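Local atomic coordinates of THUMP domain-containing protein (Pyrococcus horikoshii, PDB entry 1VBK), a protein that is of unknown function but, as a THUMP-domain relative of the ThiI proteins, probably binds RNA and ATP. Residues 2-7 / 63-68; 29-34 / 39-44; 50-55 / 155-160; 181-186 / 245-250; 193-198 / 225-230. All blocks are in the same frame, centred on the assembly; numbering follows the deposited sequence.

Interaction 1: 2-7 / 63-68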
# COMPACT_ATOMS: atom_id res chain seq x y z
N ASN A 2 37.69 -14.09 1.18
CA ASN A 2 36.65 -14.96 0.67
C ASN A 2 35.21 -14.61 1.04
O ASN A 2 34.29 -15.35 0.69
CB ASN A 2 36.95 -16.42 1.05
CG ASN A 2 37.30 -16.59 2.52
OD1 ASN A 2 37.09 -15.69 3.33
ND2 ASN A 2 37.82 -17.76 2.87
N VAL A 3 35.00 -13.50 1.74
CA VAL A 3 33.64 -13.08 2.09
C VAL A 3 33.53 -11.56 2.18
O VAL A 3 34.53 -10.83 2.10
CB VAL A 3 33.15 -13.64 3.46
CG1 VAL A 3 33.37 -15.15 3.55
CG2 VAL A 3 33.87 -12.92 4.60
N VAL A 4 32.30 -11.09 2.34
CA VAL A 4 32.03 -9.68 2.54
C VAL A 4 31.10 -9.62 3.74
O VAL A 4 30.07 -10.30 3.77
CB VAL A 4 31.31 -9.02 1.33
CG1 VAL A 4 30.94 -7.59 1.68
CG2 VAL A 4 32.22 -9.02 0.10
N ILE A 5 31.49 -8.85 4.75
CA ILE A 5 30.67 -8.69 5.95
C ILE A 5 29.79 -7.46 5.71
O ILE A 5 30.29 -6.38 5.39
CB ILE A 5 31.53 -8.41 7.21
CG1 ILE A 5 32.51 -9.57 7.44
CG2 ILE A 5 30.62 -8.24 8.43
CD1 ILE A 5 33.53 -9.27 8.53
N VAL A 6 28.48 -7.64 5.86
CA VAL A 6 27.55 -6.54 5.67
C VAL A 6 26.92 -6.24 7.03
O VAL A 6 26.30 -7.12 7.63
CB VAL A 6 26.46 -6.91 4.66
CG1 VAL A 6 25.42 -5.78 4.55
CG2 VAL A 6 27.10 -7.18 3.30
N ARG A 7 27.10 -5.01 7.51
CA ARG A 7 26.56 -4.61 8.81
C ARG A 7 25.39 -3.66 8.62
O ARG A 7 25.40 -2.82 7.72
CB ARG A 7 27.65 -3.94 9.65
CG ARG A 7 28.93 -4.75 9.71
CD ARG A 7 29.96 -4.16 10.68
NE ARG A 7 31.21 -4.92 10.61
CZ ARG A 7 32.14 -4.75 9.68
NH1 ARG A 7 31.97 -3.83 8.73
NH2 ARG A 7 33.22 -5.52 9.67
N ASN A 63 32.15 -3.08 -3.49
CA ASN A 63 31.97 -1.82 -4.22
C ASN A 63 30.55 -1.65 -4.77
O ASN A 63 30.08 -0.53 -4.92
CB ASN A 63 32.99 -1.71 -5.34
CG ASN A 63 34.38 -1.34 -4.83
OD1 ASN A 63 35.35 -1.33 -5.58
ND2 ASN A 63 34.46 -1.02 -3.54
N VAL A 64 29.89 -2.76 -5.07
CA VAL A 64 28.51 -2.71 -5.57
C VAL A 64 27.57 -2.47 -4.39
O VAL A 64 26.68 -1.62 -4.44
CB VAL A 64 28.10 -4.04 -6.24
CG1 VAL A 64 26.59 -4.07 -6.46
CG2 VAL A 64 28.83 -4.20 -7.57
N LEU A 65 27.78 -3.23 -3.32
CA LEU A 65 26.94 -3.15 -2.13
C LEU A 65 26.91 -1.77 -1.47
O LEU A 65 26.01 -1.49 -0.68
CB LEU A 65 27.34 -4.23 -1.13
CG LEU A 65 27.13 -5.64 -1.70
CD1 LEU A 65 27.31 -6.68 -0.60
CD2 LEU A 65 25.73 -5.76 -2.31
N VAL A 66 27.89 -0.93 -1.77
CA VAL A 66 27.90 0.42 -1.21
C VAL A 66 26.62 1.14 -1.64
O VAL A 66 26.14 2.04 -0.95
CB VAL A 66 29.12 1.24 -1.72
CG1 VAL A 66 28.99 2.69 -1.28
CG2 VAL A 66 30.41 0.65 -1.18
N ARG A 67 26.07 0.75 -2.79
CA ARG A 67 24.87 1.40 -3.30
C ARG A 67 23.54 0.80 -2.84
O ARG A 67 22.48 1.17 -3.34
CB ARG A 67 24.90 1.42 -4.84
CG ARG A 67 26.08 2.21 -5.41
CD ARG A 67 25.88 2.48 -6.90
NE ARG A 67 25.72 1.25 -7.67
CZ ARG A 67 26.72 0.45 -8.03
NH1 ARG A 67 26.47 -0.64 -8.73
NH2 ARG A 67 27.97 0.76 -7.71
N VAL A 68 23.61 -0.12 -1.88
CA VAL A 68 22.41 -0.77 -1.35
C VAL A 68 21.99 -0.13 -0.03
O VAL A 68 22.68 -0.25 0.99
CB VAL A 68 22.67 -2.28 -1.13
CG1 VAL A 68 21.45 -2.95 -0.49
CG2 VAL A 68 22.99 -2.93 -2.48
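Val-4 and Val-6 meet Leu-65 without any flat group between them, while the Arg-7 guanidinium pairs with Glu-155 and Arg-67 NE bonds Arg-229 O. One face of the Arg-7 guanidinium carries Ile-5 CG2, 3.8 Å above the plane and displaced toward the rim; one face of the Arg-67 guanidinium has Val-64 O over its centre. The setting is the ferredoxin-like domain, in which strand 3-8 runs between antiparallel neighbours 50-54 and 71-81 and helix 58-65 lies over the sheet. Val-4 and Val-6, two residues apart, both point from the strand toward the helix. A single methyl of Leu-65, CD1, serves both: Val-6 CG2 approaches it to 3.9 Å, and Val-4 CG1 makes a looser contact at 4.4 Å. With chi1 at 176°, Val-6 CG2 lies anti to the carbonyl carbon, which puts this methyl against Leu-65 CD1, and the two side chains cross at about a right angle. The contact is small, wholly apolar and buried, and Ile-74 of strand 71-81 extends it by packing on both Val-4 and Leu-65. The chain then leaves Leu-65 through a type I beta turn, closed by the bond from Val-68 N to Leu-65 O at 3.0 Å.

Interaction 2: 29-34 / 39-44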
# COMPACT_ATOMS: atom_id res chain seq x y z
N ASN A 29 17.71 -7.58 -1.86
CA ASN A 29 18.28 -6.46 -2.60
C ASN A 29 19.76 -6.67 -2.89
O ASN A 29 20.26 -6.26 -3.94
CB ASN A 29 18.05 -5.16 -1.81
CG ASN A 29 16.57 -4.89 -1.56
OD1 ASN A 29 15.71 -5.49 -2.21
ND2 ASN A 29 16.28 -3.99 -0.63
N ILE A 30 20.47 -7.32 -1.97
CA ILE A 30 21.89 -7.60 -2.15
C ILE A 30 22.06 -8.60 -3.30
O ILE A 30 22.94 -8.45 -4.14
CB ILE A 30 22.50 -8.16 -0.84
CG1 ILE A 30 22.63 -7.01 0.18
CG2 ILE A 30 23.86 -8.82 -1.11
CD1 ILE A 30 23.04 -7.45 1.57
N ARG A 31 21.20 -9.62 -3.33
CA ARG A 31 21.26 -10.61 -4.40
C ARG A 31 21.00 -9.94 -5.75
O ARG A 31 21.72 -10.17 -6.72
CB ARG A 31 20.22 -11.71 -4.18
CG ARG A 31 20.18 -12.74 -5.30
CD ARG A 31 19.03 -13.72 -5.12
NE ARG A 31 17.75 -13.02 -5.03
CZ ARG A 31 17.16 -12.38 -6.04
NH1 ARG A 31 17.74 -12.35 -7.23
NH2 ARG A 31 16.00 -11.77 -5.85
N GLU A 32 19.96 -9.11 -5.81
CA GLU A 32 19.61 -8.40 -7.03
C GLU A 32 20.76 -7.54 -7.53
O GLU A 32 21.04 -7.50 -8.73
CB GLU A 32 18.38 -7.52 -6.80
CG GLU A 32 17.07 -8.28 -6.78
CD GLU A 32 16.69 -8.80 -8.16
OE1 GLU A 32 16.56 -7.97 -9.09
OE2 GLU A 32 16.51 -10.03 -8.31
N ALA A 33 21.43 -6.86 -6.61
CA ALA A 33 22.56 -6.00 -6.96
C ALA A 33 23.73 -6.78 -7.56
O ALA A 33 24.27 -6.40 -8.60
CB ALA A 33 23.03 -5.23 -5.74
N LEU A 34 24.13 -7.85 -6.89
CA LEU A 34 25.25 -8.66 -7.36
C LEU A 34 24.94 -9.35 -8.70
O LEU A 34 25.79 -9.39 -9.59
CB LEU A 34 25.63 -9.71 -6.30
CG LEU A 34 26.16 -9.12 -4.98
CD1 LEU A 34 26.43 -10.24 -3.99
CD2 LEU A 34 27.43 -8.34 -5.24
N VAL A 39 28.32 -10.02 -10.42
CA VAL A 39 29.38 -10.31 -9.45
C VAL A 39 29.10 -11.71 -8.92
O VAL A 39 28.04 -11.96 -8.33
CB VAL A 39 29.37 -9.32 -8.27
CG1 VAL A 39 30.48 -9.68 -7.29
CG2 VAL A 39 29.55 -7.89 -8.77
N PRO A 40 30.03 -12.64 -9.12
CA PRO A 40 29.86 -14.02 -8.65
C PRO A 40 29.85 -14.10 -7.12
O PRO A 40 30.52 -13.31 -6.46
CB PRO A 40 31.07 -14.75 -9.24
CG PRO A 40 31.50 -13.88 -10.39
CD PRO A 40 31.31 -12.49 -9.83
N TYR A 41 29.09 -15.04 -6.58
CA TYR A 41 29.01 -15.25 -5.14
C TYR A 41 28.47 -16.66 -4.91
O TYR A 41 27.68 -17.16 -5.71
CB TYR A 41 28.11 -14.21 -4.48
CG TYR A 41 26.64 -14.36 -4.77
CD1 TYR A 41 25.84 -15.18 -3.98
CD2 TYR A 41 26.05 -13.69 -5.83
CE1 TYR A 41 24.48 -15.32 -4.24
CE2 TYR A 41 24.69 -13.82 -6.10
CZ TYR A 41 23.92 -14.64 -5.30
OH TYR A 41 22.57 -14.77 -5.56
N LYS A 42 28.90 -17.29 -3.82
CA LYS A 42 28.48 -18.64 -3.49
C LYS A 42 27.23 -18.69 -2.63
O LYS A 42 26.32 -19.48 -2.89
CB LYS A 42 29.61 -19.37 -2.76
CG LYS A 42 30.92 -19.47 -3.52
CD LYS A 42 32.03 -19.93 -2.58
CE LYS A 42 33.35 -20.15 -3.32
NZ LYS A 42 33.27 -21.29 -4.27
N GLU A 43 27.20 -17.86 -1.59
CA GLU A 43 26.06 -17.81 -0.68
C GLU A 43 25.86 -16.44 -0.07
O GLU A 43 26.78 -15.63 -0.01
CB GLU A 43 26.26 -18.75 0.51
CG GLU A 43 26.49 -20.20 0.24
CD GLU A 43 26.62 -20.97 1.54
OE1 GLU A 43 25.61 -21.05 2.27
OE2 GLU A 43 27.73 -21.47 1.84
N ILE A 44 24.64 -16.21 0.41
CA ILE A 44 24.27 -14.98 1.10
C ILE A 44 23.38 -15.45 2.25
O ILE A 44 22.41 -16.16 2.04
CB ILE A 44 23.43 -14.02 0.22
CG1 ILE A 44 24.26 -13.55 -0.98
CG2 ILE A 44 22.98 -12.81 1.05
CD1 ILE A 44 23.45 -12.77 -2.00
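A chi1 of 71° sets Tyr-41 CG between its backbone N and carbonyl carbon, swinging the ring across to Leu-34 and Arg-31. Arg-31 sends CG anti to its N (177°), so that this methylene comes to Tyr-41 OH at a close 3.1 Å, while the bend at chi3 leads the guanidinium on to Glu-32. Leu-34 spreads its two methyls: CD1 comes obliquely to the tyrosine ring, 3.9 Å from Tyr-41 CD2, and CD2 rests 3.7 Å from Val-39 CB. Ile-44 CD1 lies over one ring face of Tyr-41, near the rim, and packs 4.1 Å from Ile-30 CG2. These residues line the passage from helix 19-36 into strand 43-47, the second half of the first beta-alpha-beta unit of the ferredoxin-like domain, and Val-53 of strand 50-54 backs both Leu-34 and Tyr-41. Near the helix end Val-39 N gives a nearly straight bond of 2.7 Å to Leu-34 O. Arg-31 NH1 reaches Glu-32 OE2 at 2.8 Å, on the anti side of the carboxylate, and NH2 bonds Asn-28 OD1. With an alanine at Arg-31, Glu-32 would probably lose its ion-pair mate and the hydroxyl end of Tyr-41 most of its aliphatic cover.

Interaction 3: 50-55 / 155-160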
# COMPACT_ATOMS: atom_id res chain seq x y z
N ARG A 50 24.36 -10.02 11.42
CA ARG A 50 25.27 -9.73 10.32
C ARG A 50 24.84 -10.50 9.08
O ARG A 50 24.21 -11.55 9.17
CB ARG A 50 26.69 -10.19 10.67
CG ARG A 50 27.43 -9.35 11.69
CD ARG A 50 27.97 -8.09 11.05
NE ARG A 50 29.00 -7.45 11.87
CZ ARG A 50 28.76 -6.72 12.95
NH1 ARG A 50 27.52 -6.51 13.36
NH2 ARG A 50 29.77 -6.17 13.61
N ILE A 51 25.18 -9.96 7.91
CA ILE A 51 24.91 -10.65 6.66
C ILE A 51 26.29 -10.97 6.10
O ILE A 51 27.19 -10.12 6.09
CB ILE A 51 24.12 -9.78 5.67
CG1 ILE A 51 22.64 -9.80 6.06
CG2 ILE A 51 24.29 -10.31 4.24
CD1 ILE A 51 21.77 -8.83 5.25
N ILE A 52 26.46 -12.21 5.68
CA ILE A 52 27.72 -12.65 5.13
C ILE A 52 27.49 -13.05 3.68
O ILE A 52 26.57 -13.81 3.38
CB ILE A 52 28.29 -13.88 5.89
CG1 ILE A 52 28.58 -13.52 7.35
CG2 ILE A 52 29.56 -14.38 5.19
CD1 ILE A 52 29.69 -12.48 7.55
N VAL A 53 28.32 -12.52 2.79
CA VAL A 53 28.25 -12.86 1.38
C VAL A 53 29.51 -13.68 1.09
O VAL A 53 30.60 -13.13 1.11
CB VAL A 53 28.27 -11.61 0.47
CG1 VAL A 53 28.24 -12.03 -0.99
CG2 VAL A 53 27.09 -10.72 0.78
N LYS A 54 29.36 -14.98 0.85
CA LYS A 54 30.53 -15.79 0.52
C LYS A 54 30.79 -15.60 -0.97
O LYS A 54 29.93 -15.92 -1.80
CB LYS A 54 30.27 -17.28 0.81
CG LYS A 54 30.38 -17.69 2.27
CD LYS A 54 30.13 -19.19 2.41
CE LYS A 54 30.29 -19.66 3.84
NZ LYS A 54 29.88 -21.09 3.99
N THR A 55 31.97 -15.07 -1.30
CA THR A 55 32.34 -14.82 -2.68
C THR A 55 33.85 -14.69 -2.90
O THR A 55 34.57 -14.21 -2.02
CB THR A 55 31.69 -13.53 -3.20
OG1 THR A 55 32.21 -13.22 -4.50
CG2 THR A 55 32.00 -12.36 -2.25
N GLU A 155 35.98 -10.38 13.69
CA GLU A 155 34.65 -10.73 14.16
C GLU A 155 34.58 -12.24 14.26
O GLU A 155 34.88 -12.95 13.30
CB GLU A 155 33.59 -10.19 13.19
CG GLU A 155 33.49 -8.67 13.21
CD GLU A 155 32.33 -8.13 12.39
OE1 GLU A 155 31.34 -8.87 12.19
OE2 GLU A 155 32.40 -6.96 11.96
N ILE A 156 34.20 -12.74 15.43
CA ILE A 156 34.11 -14.18 15.64
C ILE A 156 32.65 -14.58 15.79
O ILE A 156 31.90 -14.01 16.58
CB ILE A 156 34.90 -14.61 16.90
CG1 ILE A 156 36.33 -14.07 16.80
CG2 ILE A 156 34.91 -16.14 17.00
CD1 ILE A 156 37.20 -14.42 17.98
N MET A 157 32.24 -15.58 15.01
CA MET A 157 30.86 -16.01 15.03
C MET A 157 30.77 -17.50 14.71
O MET A 157 31.23 -17.94 13.66
CB MET A 157 30.08 -15.18 14.01
CG MET A 157 28.63 -15.54 13.82
SD MET A 157 27.79 -14.27 12.83
CE MET A 157 28.46 -14.60 11.20
N GLN A 158 30.17 -18.25 15.63
CA GLN A 158 30.00 -19.69 15.45
C GLN A 158 31.24 -20.43 14.96
O GLN A 158 31.20 -21.08 13.92
CB GLN A 158 28.83 -19.96 14.49
CG GLN A 158 27.52 -19.35 14.95
CD GLN A 158 26.35 -19.69 14.02
OE1 GLN A 158 25.26 -19.15 14.17
NE2 GLN A 158 26.58 -20.59 13.07
N GLY A 159 32.34 -20.32 15.70
CA GLY A 159 33.56 -21.02 15.32
C GLY A 159 34.36 -20.50 14.14
O GLY A 159 35.37 -21.11 13.76
N LYS A 160 33.92 -19.40 13.54
CA LYS A 160 34.63 -18.82 12.41
C LYS A 160 35.09 -17.42 12.77
O LYS A 160 34.40 -16.70 13.49
CB LYS A 160 33.73 -18.73 11.18
CG LYS A 160 33.13 -20.05 10.70
CD LYS A 160 34.20 -20.99 10.17
CE LYS A 160 33.57 -22.26 9.61
NZ LYS A 160 34.60 -23.22 9.15
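Arg-50 and Glu-155 approach from opposite directions and form a salt bridge between the ferredoxin-like domain and the THUMP domain. NE donates to Glu-155 OE1 at 2.8 Å, meeting the syn side of the oxygen, though OE1 lies 33° out of the guanidinium plane and the bond is bent. A second, weak bond runs from Arg-50 NH2 to Glu-155 OE2 at 3.2 Å. The flat groups stand nearly perpendicular, their planes 80° apart, with OE2 at the guanidinium edge. Beside this pair Met-157 and Ile-52 reach toward each other tip to tip, and CE of the methionine, turned by the bend at chi3 (73°), lies 4.0 Å from Ile-52 CG1. The same carboxylate has a second, stronger partner on strand 3-8: Arg-7 NE pairs with OE2, so two arginines share Glu-155 and probably favour its charged form. Ile-5 of that strand packs on both Arg-50 and Glu-155. A leucine in place of Arg-50 would probably leave Glu-155 OE1 without its donor and shift the balancing of the buried carboxylate to Arg-7. Glu-155 and Met-157 lie in the last part of strand 150-157, which pairs with strand 160-164 through a tight hairpin. Its type I' turn, from Met-157 to Lys-160, is closed by Met-157 N to Lys-160 O at 2.9 Å and by Lys-160 N to Met-157 O at 3.1 Å.

Interaction 4: 181-186 / 245-250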
# COMPACT_ATOMS: atom_id res chain seq x y z
N ARG A 181 5.56 1.14 -1.02
CA ARG A 181 5.76 1.52 -2.41
C ARG A 181 5.05 2.83 -2.77
O ARG A 181 3.91 3.06 -2.39
CB ARG A 181 5.25 0.40 -3.32
CG ARG A 181 5.01 0.80 -4.76
CD ARG A 181 4.35 -0.33 -5.52
NE ARG A 181 5.27 -1.45 -5.71
CZ ARG A 181 4.90 -2.67 -6.06
NH1 ARG A 181 3.62 -2.96 -6.26
NH2 ARG A 181 5.82 -3.61 -6.25
N MET A 182 5.76 3.68 -3.51
CA MET A 182 5.21 4.97 -3.93
C MET A 182 5.62 5.23 -5.37
O MET A 182 6.51 4.57 -5.90
CB MET A 182 5.79 6.11 -3.08
CG MET A 182 5.58 5.98 -1.59
SD MET A 182 6.16 7.47 -0.78
CE MET A 182 5.68 7.16 0.91
N ILE A 183 4.95 6.17 -6.03
CA ILE A 183 5.34 6.52 -7.39
C ILE A 183 6.11 7.82 -7.21
O ILE A 183 5.84 8.58 -6.27
CB ILE A 183 4.13 6.79 -8.33
CG1 ILE A 183 3.28 7.94 -7.78
CG2 ILE A 183 3.32 5.52 -8.52
CD1 ILE A 183 2.18 8.40 -8.74
N GLY A 184 7.08 8.05 -8.08
CA GLY A 184 7.86 9.27 -7.99
C GLY A 184 7.71 10.00 -9.30
O GLY A 184 8.02 9.45 -10.35
N ILE A 185 7.22 11.23 -9.25
CA ILE A 185 7.05 12.01 -10.47
C ILE A 185 8.42 12.56 -10.84
O ILE A 185 8.94 13.46 -10.18
CB ILE A 185 6.05 13.16 -10.28
CG1 ILE A 185 4.72 12.63 -9.75
CG2 ILE A 185 5.82 13.87 -11.62
CD1 ILE A 185 4.08 11.57 -10.63
N LEU A 186 9.01 12.00 -11.89
CA LEU A 186 10.34 12.37 -12.35
C LEU A 186 10.32 13.27 -13.59
O LEU A 186 9.76 12.90 -14.63
CB LEU A 186 11.13 11.09 -12.64
CG LEU A 186 12.59 11.17 -13.09
CD1 LEU A 186 13.45 11.80 -12.01
CD2 LEU A 186 13.09 9.76 -13.41
N ASP A 245 -5.08 10.23 -15.98
CA ASP A 245 -5.87 9.03 -15.73
C ASP A 245 -4.96 7.81 -15.62
O ASP A 245 -5.19 6.93 -14.79
CB ASP A 245 -6.93 8.83 -16.83
CG ASP A 245 -6.35 8.88 -18.23
OD1 ASP A 245 -5.17 9.23 -18.38
OD2 ASP A 245 -7.08 8.58 -19.19
N ARG A 246 -3.90 7.78 -16.43
CA ARG A 246 -2.96 6.67 -16.41
C ARG A 246 -2.18 6.62 -15.08
O ARG A 246 -1.79 5.55 -14.62
CB ARG A 246 -1.98 6.78 -17.58
CG ARG A 246 -2.65 6.72 -18.95
CD ARG A 246 -3.30 5.37 -19.21
NE ARG A 246 -2.36 4.26 -19.02
CZ ARG A 246 -2.67 2.97 -19.14
NH1 ARG A 246 -3.91 2.61 -19.44
NH2 ARG A 246 -1.75 2.05 -18.93
N VAL A 247 -1.95 7.78 -14.48
CA VAL A 247 -1.24 7.84 -13.20
C VAL A 247 -2.12 7.24 -12.10
O VAL A 247 -1.65 6.46 -11.27
CB VAL A 247 -0.88 9.30 -12.83
CG1 VAL A 247 -0.19 9.33 -11.47
CG2 VAL A 247 0.03 9.90 -13.90
N LEU A 248 -3.40 7.61 -12.10
CA LEU A 248 -4.33 7.09 -11.11
C LEU A 248 -4.46 5.58 -11.29
O LEU A 248 -4.53 4.83 -10.32
CB LEU A 248 -5.70 7.75 -11.25
CG LEU A 248 -5.75 9.24 -10.91
CD1 LEU A 248 -7.11 9.83 -11.28
CD2 LEU A 248 -5.46 9.43 -9.43
N LYS A 249 -4.48 5.13 -12.54
CA LYS A 249 -4.58 3.70 -12.83
C LYS A 249 -3.37 2.97 -12.25
O LYS A 249 -3.51 1.89 -11.68
CB LYS A 249 -4.66 3.45 -14.34
CG LYS A 249 -4.75 1.98 -14.72
CD LYS A 249 -4.91 1.81 -16.23
CE LYS A 249 -4.88 0.35 -16.64
NZ LYS A 249 -5.94 -0.45 -15.97
N LEU A 250 -2.19 3.56 -12.40
CA LEU A 250 -0.95 2.97 -11.90
C LEU A 250 -1.01 2.86 -10.38
O LEU A 250 -0.63 1.84 -9.79
CB LEU A 250 0.24 3.85 -12.31
CG LEU A 250 1.66 3.28 -12.21
CD1 LEU A 250 1.83 2.14 -13.23
CD2 LEU A 250 2.66 4.39 -12.50
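Ile-183 reaches Val-247 and Leu-250 with two different branches. Its chi1 of 59° puts CG1 in the crowded position between backbone N and carbonyl carbon, while CG2 lies anti to the carbonyl carbon; an extended chi2 then carries the longer branch outward so that CD1 meets Val-247 CG1 at 3.7 Å. The shorter branch turns to the other helix residue, where CG2 stands 4.2 Å from Leu-250 CD2. Val-247 offers CG1, the methyl anti to its N, and its side chain crosses that of Ile-183 at about a right angle. In Leu-250, less than a full turn further along helix 244-254, chi1 of -165° and chi2 of 66° bring CD2 to the strand. Strand 181-185 is the middle strand of a five-stranded parallel sheet, a Rossmann-like alpha/beta layer consistent with the HUP clan. Helix 244-254 belongs to the beta-alpha-beta crossover that joins strand 239-241 to strand 258-260, and here it covers one face of the sheet; Val-208 and Ile-210 of the adjoining strand 204-210 also pack against Leu-250 and Val-247. At the start of the strand Arg-181 pairs with Glu-204, and its NH1 also bonds Asp-253 O of the second subunit.

Interaction 5: 193-198 / 225-230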
# COMPACT_ATOMS: atom_id res chain seq x y z
N LEU A 193 16.49 13.73 -7.21
CA LEU A 193 17.10 13.74 -5.88
C LEU A 193 16.03 13.42 -4.84
O LEU A 193 16.29 12.76 -3.84
CB LEU A 193 17.72 15.11 -5.59
CG LEU A 193 18.33 15.29 -4.19
CD1 LEU A 193 19.44 14.26 -3.97
CD2 LEU A 193 18.88 16.70 -4.06
N ALA A 194 14.81 13.90 -5.09
CA ALA A 194 13.69 13.66 -4.20
C ALA A 194 13.45 12.15 -4.14
O ALA A 194 13.24 11.59 -3.06
CB ALA A 194 12.45 14.37 -4.72
N ILE A 195 13.48 11.50 -5.30
CA ILE A 195 13.28 10.06 -5.38
C ILE A 195 14.41 9.32 -4.68
O ILE A 195 14.18 8.36 -3.95
CB ILE A 195 13.18 9.60 -6.85
CG1 ILE A 195 11.87 10.14 -7.45
CG2 ILE A 195 13.26 8.08 -6.94
CD1 ILE A 195 11.70 9.89 -8.93
N PHE A 196 15.64 9.77 -4.90
CA PHE A 196 16.79 9.15 -4.27
C PHE A 196 16.64 9.17 -2.74
O PHE A 196 16.87 8.17 -2.08
CB PHE A 196 18.08 9.88 -4.70
CG PHE A 196 19.33 9.34 -4.07
CD1 PHE A 196 19.69 9.72 -2.77
CD2 PHE A 196 20.16 8.46 -4.76
CE1 PHE A 196 20.84 9.21 -2.17
CE2 PHE A 196 21.32 7.95 -4.17
CZ PHE A 196 21.66 8.33 -2.87
N LEU A 197 16.25 10.32 -2.20
CA LEU A 197 16.08 10.47 -0.76
C LEU A 197 15.01 9.54 -0.18
O LEU A 197 15.16 9.04 0.94
CB LEU A 197 15.74 11.93 -0.42
CG LEU A 197 16.85 12.95 -0.73
CD1 LEU A 197 16.30 14.36 -0.58
CD2 LEU A 197 18.02 12.72 0.21
N MET A 198 13.94 9.31 -0.93
CA MET A 198 12.87 8.43 -0.46
C MET A 198 13.27 6.96 -0.54
O MET A 198 12.89 6.16 0.32
CB MET A 198 11.59 8.69 -1.25
CG MET A 198 10.99 10.07 -1.02
SD MET A 198 10.64 10.36 0.73
CE MET A 198 9.23 9.28 0.97
N ASN A 225 18.48 6.40 -15.39
CA ASN A 225 19.61 5.48 -15.52
C ASN A 225 20.58 5.63 -14.35
O ASN A 225 21.16 4.64 -13.90
CB ASN A 225 20.36 5.71 -16.83
CG ASN A 225 19.56 5.27 -18.04
OD1 ASN A 225 19.04 4.15 -18.08
ND2 ASN A 225 19.45 6.14 -19.03
N LEU A 226 20.74 6.85 -13.87
CA LEU A 226 21.63 7.11 -12.74
C LEU A 226 20.98 6.60 -11.44
O LEU A 226 21.65 6.00 -10.61
CB LEU A 226 21.90 8.61 -12.61
CG LEU A 226 22.68 9.28 -13.74
CD1 LEU A 226 22.73 10.78 -13.50
CD2 LEU A 226 24.08 8.70 -13.82
N LEU A 227 19.68 6.86 -11.29
CA LEU A 227 18.94 6.42 -10.11
C LEU A 227 18.83 4.90 -10.03
O LEU A 227 18.80 4.33 -8.94
CB LEU A 227 17.53 7.02 -10.12
CG LEU A 227 17.37 8.50 -9.79
CD1 LEU A 227 15.93 8.95 -10.03
CD2 LEU A 227 17.76 8.73 -8.34
N LYS A 228 18.78 4.24 -11.18
CA LYS A 228 18.65 2.80 -11.21
C LYS A 228 19.77 2.08 -10.46
O LYS A 228 19.55 1.02 -9.88
CB LYS A 228 18.60 2.30 -12.66
CG LYS A 228 17.76 1.04 -12.82
CD LYS A 228 17.69 0.56 -14.26
CE LYS A 228 16.68 -0.56 -14.41
NZ LYS A 228 16.85 -1.61 -13.36
N ARG A 229 20.96 2.67 -10.46
CA ARG A 229 22.12 2.09 -9.78
C ARG A 229 21.99 2.10 -8.26
O ARG A 229 22.91 1.67 -7.55
CB ARG A 229 23.39 2.85 -10.18
CG ARG A 229 23.66 2.87 -11.66
CD ARG A 229 24.89 3.71 -11.99
NE ARG A 229 26.12 3.18 -11.40
CZ ARG A 229 26.76 3.72 -10.37
NH1 ARG A 229 26.30 4.82 -9.80
NH2 ARG A 229 27.88 3.17 -9.92
N TYR A 230 20.86 2.59 -7.78
CA TYR A 230 20.59 2.68 -6.34
C TYR A 230 19.20 2.13 -6.04
O TYR A 230 18.66 2.36 -4.96
CB TYR A 230 20.63 4.15 -5.90
CG TYR A 230 22.01 4.77 -5.87
CD1 TYR A 230 22.83 4.62 -4.75
CD2 TYR A 230 22.49 5.51 -6.94
CE1 TYR A 230 24.10 5.19 -4.71
CE2 TYR A 230 23.76 6.08 -6.91
CZ TYR A 230 24.56 5.91 -5.79
OH TYR A 230 25.81 6.48 -5.76
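Two neighbouring helices of the ThiI-type domain pack here through apolar side chains, and the edge of the Phe-196 ring meets the face of Tyr-230, further along the chain from Leu-227. The rings form a T-shaped pair, their centroids 5.1 Å apart and their planes at 73°. Phe-196 CE2 sits over the centre of the tyrosine ring, 3.7 Å from Tyr-230 CG. Phe-196 owes this position to a CG anti to its backbone N (chi1 178°), which carries the ring away from its own helix toward the other. Leu-227 packs beside the pair: CD2 touches Phe-196 CB at 3.8 Å and lies at the edge of the Phe-196 ring, while CD1 meets Ile-195 CG2 at 4.2 Å, the two side chains crossing at about a right angle. Helices 189-200 and 215-228 each follow a strand of the parallel sheet, 181-185 and 204-210, in this Rossmann-like alpha/beta fold. Phe-69 and Trp-171 also pair edge-to-face with Phe-196, making an aromatic cluster; a bound methylpentanediol, probably from the crystallisation liquor, lies about 4 Å from the Phe-196 side chain. Leu-305 of the C-terminal helix packs on Phe-196 and Tyr-230 alike.

Overall arrangement
From the N terminus, interaction 1 closes the first long loop, packing strand 3-8 against helix 58-65. Interaction 2, the short link between helix 19-36 and strand 43-47, nests inside that loop, and the two touch within the ferredoxin-like domain. Interaction 3 crosses interaction 1 along the chain and ties this domain to the THUMP hairpin. Further on, interaction 4 closes a loop by packing helix 244-254 on strand 181-185 of the parallel sheet; nested inside it, interaction 5 joins helices 189-200 and 215-228 to each other. The halves meet where Arg-67 contacts Arg-229 and Tyr-230, linking interactions 1 and 5, whereas interactions 3 and 4 have centres about 41 Å apart.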